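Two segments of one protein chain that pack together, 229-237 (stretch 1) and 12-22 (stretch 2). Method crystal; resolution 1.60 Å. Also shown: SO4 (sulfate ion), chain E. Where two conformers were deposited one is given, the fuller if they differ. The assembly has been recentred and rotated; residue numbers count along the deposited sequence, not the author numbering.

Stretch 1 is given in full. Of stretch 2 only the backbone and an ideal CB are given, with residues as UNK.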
# COMPACT_ATOMS: atom_id res chain seq x y z
N GLU A 229 12.04 22.76 -1.57
CA GLU A 229 11.55 21.78 -0.60
C GLU A 229 11.59 20.45 -1.31
O GLU A 229 11.02 20.32 -2.39
CB GLU A 229 10.13 22.12 -0.16
CG GLU A 229 10.07 23.41 0.67
CD GLU A 229 10.46 23.22 2.09
OE1 GLU A 229 10.84 22.11 2.47
OE2 GLU A 229 10.43 24.21 2.84
N ILE A 230 12.28 19.50 -0.70
CA ILE A 230 12.57 18.17 -1.28
C ILE A 230 11.82 17.13 -0.48
O ILE A 230 12.06 17.00 0.72
CB ILE A 230 14.09 17.79 -1.20
CG1 ILE A 230 14.98 18.89 -1.77
CG2 ILE A 230 14.39 16.41 -1.85
CD1 ILE A 230 14.78 19.15 -3.25
N SER A 231 10.96 16.36 -1.13
CA SER A 231 10.31 15.25 -0.45
C SER A 231 11.28 14.08 -0.20
O SER A 231 12.15 13.77 -1.02
CB SER A 231 9.11 14.77 -1.27
OG SER A 231 9.53 14.30 -2.57
N VAL A 232 11.09 13.44 0.95
CA VAL A 232 11.82 12.22 1.34
C VAL A 232 10.82 11.16 1.76
O VAL A 232 9.70 11.50 2.16
CB VAL A 232 12.85 12.49 2.47
CG1 VAL A 232 13.80 13.60 2.05
CG2 VAL A 232 12.16 12.83 3.78
N ASN A 233 11.21 9.91 1.68
CA ASN A 233 10.31 8.80 1.97
C ASN A 233 9.92 8.74 3.43
O ASN A 233 10.79 8.47 4.28
CB ASN A 233 10.98 7.49 1.53
CG ASN A 233 10.05 6.30 1.51
OD1 ASN A 233 8.81 6.44 1.70
ND2 ASN A 233 10.62 5.10 1.19
N PRO A 234 8.60 8.89 3.75
CA PRO A 234 8.23 8.77 5.16
C PRO A 234 8.05 7.34 5.63
O PRO A 234 7.87 7.12 6.82
CB PRO A 234 6.85 9.45 5.21
CG PRO A 234 6.76 10.25 3.97
CD PRO A 234 7.49 9.43 2.94
N TYR A 235 8.07 6.36 4.73
CA TYR A 235 7.70 5.02 5.12
C TYR A 235 8.54 4.47 6.28
O TYR A 235 7.98 3.99 7.28
CB TYR A 235 7.71 4.07 3.90
CG TYR A 235 7.42 2.63 4.26
CD1 TYR A 235 6.09 2.22 4.37
CD2 TYR A 235 8.44 1.70 4.53
CE1 TYR A 235 5.77 0.92 4.70
CE2 TYR A 235 8.08 0.36 4.88
CZ TYR A 235 6.74 0.03 4.98
OH TYR A 235 6.30 -1.27 5.32
N PRO A 236 9.89 4.55 6.20
CA PRO A 236 10.64 3.93 7.32
C PRO A 236 10.44 4.58 8.69
O PRO A 236 10.32 3.86 9.72
CB PRO A 236 12.10 3.98 6.81
CG PRO A 236 11.94 3.97 5.27
CD PRO A 236 10.76 4.88 5.06
N VAL A 237 10.33 5.91 8.73
CA VAL A 237 10.03 6.59 10.01
C VAL A 237 8.61 6.27 10.50
O VAL A 237 8.38 6.10 11.68
CB VAL A 237 10.38 8.07 9.98
CG1 VAL A 237 9.37 8.91 9.17
CG2 VAL A 237 10.53 8.67 11.44
N UNK A 12 23.24 16.16 0.65
CA UNK A 12 22.73 14.78 0.69
C UNK A 12 21.23 14.69 0.42
O UNK A 12 20.77 13.69 -0.11
CB UNK A 12 23.04 14.15 2.05
N UNK A 13 20.46 15.73 0.75
CA UNK A 13 18.99 15.66 0.68
C UNK A 13 18.46 15.29 -0.70
O UNK A 13 17.54 14.46 -0.81
CB UNK A 13 18.39 17.00 1.10
N UNK A 14 19.04 15.83 -1.77
CA UNK A 14 18.59 15.51 -3.13
C UNK A 14 19.16 14.23 -3.72
O UNK A 14 18.78 13.85 -4.85
CB UNK A 14 18.94 16.67 -4.06
N UNK A 15 20.02 13.52 -3.00
CA UNK A 15 20.55 12.26 -3.52
C UNK A 15 19.45 11.20 -3.47
O UNK A 15 18.82 11.00 -2.43
CB UNK A 15 21.78 11.81 -2.72
N UNK A 16 19.21 10.53 -4.60
CA UNK A 16 18.10 9.56 -4.63
C UNK A 16 18.14 8.49 -3.53
O UNK A 16 17.07 8.14 -2.98
CB UNK A 16 18.09 8.86 -5.99
N UNK A 17 19.31 7.95 -3.18
CA UNK A 17 19.36 6.92 -2.15
C UNK A 17 19.01 7.49 -0.75
O UNK A 17 18.40 6.80 0.04
CB UNK A 17 20.75 6.28 -2.13
N UNK A 18 19.38 8.74 -0.46
CA UNK A 18 18.93 9.36 0.76
C UNK A 18 17.41 9.53 0.76
O UNK A 18 16.73 9.21 1.75
CB UNK A 18 19.62 10.71 0.95
N UNK A 19 16.88 10.03 -0.33
CA UNK A 19 15.43 10.26 -0.38
C UNK A 19 14.63 8.99 -0.18
O UNK A 19 13.55 9.02 0.42
CB UNK A 19 15.04 10.89 -1.72
N UNK A 20 15.18 7.88 -0.69
CA UNK A 20 14.50 6.58 -0.55
C UNK A 20 14.48 6.02 0.87
O UNK A 20 13.59 5.25 1.21
CB UNK A 20 15.17 5.56 -1.47
N UNK A 21 15.45 6.40 1.71
CA UNK A 21 15.54 6.01 3.12
C UNK A 21 15.63 4.50 3.29
O UNK A 21 14.77 3.90 3.91
CB UNK A 21 14.33 6.54 3.89
N UNK A 22 16.66 3.86 2.71
CA UNK A 22 16.69 2.38 2.72
C UNK A 22 17.03 1.86 4.13
O UNK A 22 18.15 2.04 4.57
CB UNK A 22 17.71 1.86 1.71
S SO4 E . 12.50 15.80 -8.75
O1 SO4 E . 12.51 15.46 -7.33
O2 SO4 E . 11.62 16.96 -8.93
O3 SO4 E . 13.87 16.08 -9.18
O4 SO4 E . 11.98 14.68 -9.54

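Position 12 lies out of reach of stretch 1, so nothing visible there restricts its side chain; it is Val12, whose O accepts from the N of position 15 (3.0 Å) in a type I turn. At position 13 the CA-to-CB bond points toward stretch 1, and the ideal CB stands 4.8 Å from Ile230 CG1. An apolar neighbour of that kind favours a compact hydrocarbon such as valine, isoleucine or leucine. The residue is Val13, with chi1 in the t well, and its CG1 comes to 3.6 Å from Ile230 CB.

At position 14 the bond points sideways, with the ideal CB 4.9 Å from Ile230 CD1. The contact is loose, and many small or polar residues would serve; Ser14 occupies it and turns its OG to a partner elsewhere in the structure.

Position 15 sits just before the helix, at the N-cap, and touches nothing in stretch 1. Ser, Thr, Asp or Asn is common at such a site, but the deposited residue is Gln15. Position 16, with phi of -54° in the first turn of the helix, could readily be proline, which needs no amide hydrogen there, and Pro16 it is. Position 17 is also out of reach, so a polar residue would do; Asp17 forms a salt bridge with position 20.

The CB of position 18 points sideways and has nothing of stretch 1 within 5.5 Å, so only a long side chain could reach Val232, and its methyl groups would welcome an apolar one. Phe18 reaches it: CE2 lies 4.2 Å from Val232 CG1.

Position 19 is the most demanding. Its backbone O already accepts from Asn233 N at 2.8 Å, fixing the helix against stretch 1. The CB points sideways, 4.1 Å from Ser231 O, while the hydroxyl of Ser231 and the sulfate lie farther along. A long donor suits the place: lysine could serve one part of this set, but the acceptors lie too far apart for one ammonium nitrogen, whereas the spread-out nitrogens of an arginine can reach all of them. In Arg19, NE donates to Ser231 O (2.8 Å), NH2 donates to Ser231 OG (2.9 Å), and NH1 donates to sulfate O1 (2.8 Å). Ile230 CG2 covers one face of the guanidinium, 3.5 Å from NE, leaving the edge free for hydrogen bonding.

At position 20 the CB points away, so the backbone makes the principal contact: Asn233 ND2 donates to its O at 3.0 Å. The side chain is free to be polar, and Arg20 sends NH2 to Asp17 OD1 (3.1 Å).

Position 21 has phi and psi both near 59°, a conformation easiest for glycine, then asparagine. Its CB nevertheless points toward stretch 1, 3.8 Å from Pro236 CG and 4.1 Å from Asn233 O, so a side chain with both methylenes and a polar end can pack here. Gln21 lays CG 3.5 Å from Asn233 O, donates from NE2 to Phe18 O (2.9 Å), and through OE1 accepts from a water (3.2 Å) that also donates to Asn233 O (2.7 Å). Position 22 points away, leaving its choice open; it is Pro22.

Stretch 2, residues 12-22: VVSQPDFRRQP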
# COMPACT_ATOMS: atom_id res chain seq x y z
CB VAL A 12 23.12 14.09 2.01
CG1 VAL A 12 22.73 12.60 1.99
CG2 VAL A 12 24.66 14.21 2.21
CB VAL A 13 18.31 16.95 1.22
CG1 VAL A 13 16.79 16.89 1.04
CG2 VAL A 13 18.66 17.11 2.75
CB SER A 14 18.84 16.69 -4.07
OG SER A 14 20.18 17.03 -4.10
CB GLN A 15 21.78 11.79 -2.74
CG GLN A 15 22.92 12.85 -2.79
CD GLN A 15 24.22 12.42 -2.10
OE1 GLN A 15 24.47 11.25 -1.89
NE2 GLN A 15 25.03 13.41 -1.68
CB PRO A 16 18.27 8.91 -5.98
CG PRO A 16 18.83 10.01 -6.84
CD PRO A 16 19.79 10.71 -5.93
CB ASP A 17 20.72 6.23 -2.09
CG ASP A 17 21.01 5.34 -3.28
OD1 ASP A 17 20.07 4.90 -3.97
OD2 ASP A 17 22.19 5.08 -3.53
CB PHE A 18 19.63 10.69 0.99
CG PHE A 18 19.18 11.39 2.23
CD1 PHE A 18 19.73 11.05 3.47
CD2 PHE A 18 18.15 12.32 2.19
CE1 PHE A 18 19.30 11.70 4.63
CE2 PHE A 18 17.70 12.94 3.35
CZ PHE A 18 18.28 12.63 4.58
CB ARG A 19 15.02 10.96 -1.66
CG ARG A 19 15.62 12.31 -1.82
CD ARG A 19 15.26 12.93 -3.16
NE ARG A 19 13.83 13.25 -3.23
CZ ARG A 19 13.18 13.70 -4.30
NH1 ARG A 19 13.81 13.88 -5.47
NH2 ARG A 19 11.88 13.98 -4.23
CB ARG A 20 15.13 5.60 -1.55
CG ARG A 20 14.50 4.18 -1.53
CD ARG A 20 14.94 3.33 -2.71
NE ARG A 20 16.39 3.33 -2.88
CZ ARG A 20 17.23 2.45 -2.35
NH1 ARG A 20 16.79 1.43 -1.61
NH2 ARG A 20 18.54 2.60 -2.53
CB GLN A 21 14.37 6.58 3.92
CG GLN A 21 14.29 8.07 3.93
CD GLN A 21 15.11 8.76 4.99
OE1 GLN A 21 14.85 8.61 6.20
NE2 GLN A 21 16.13 9.55 4.54
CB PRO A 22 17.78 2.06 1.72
CG PRO A 22 18.66 3.24 1.67
CD PRO A 22 17.80 4.43 1.99
O HOH W 1 11.81 7.74 6.72
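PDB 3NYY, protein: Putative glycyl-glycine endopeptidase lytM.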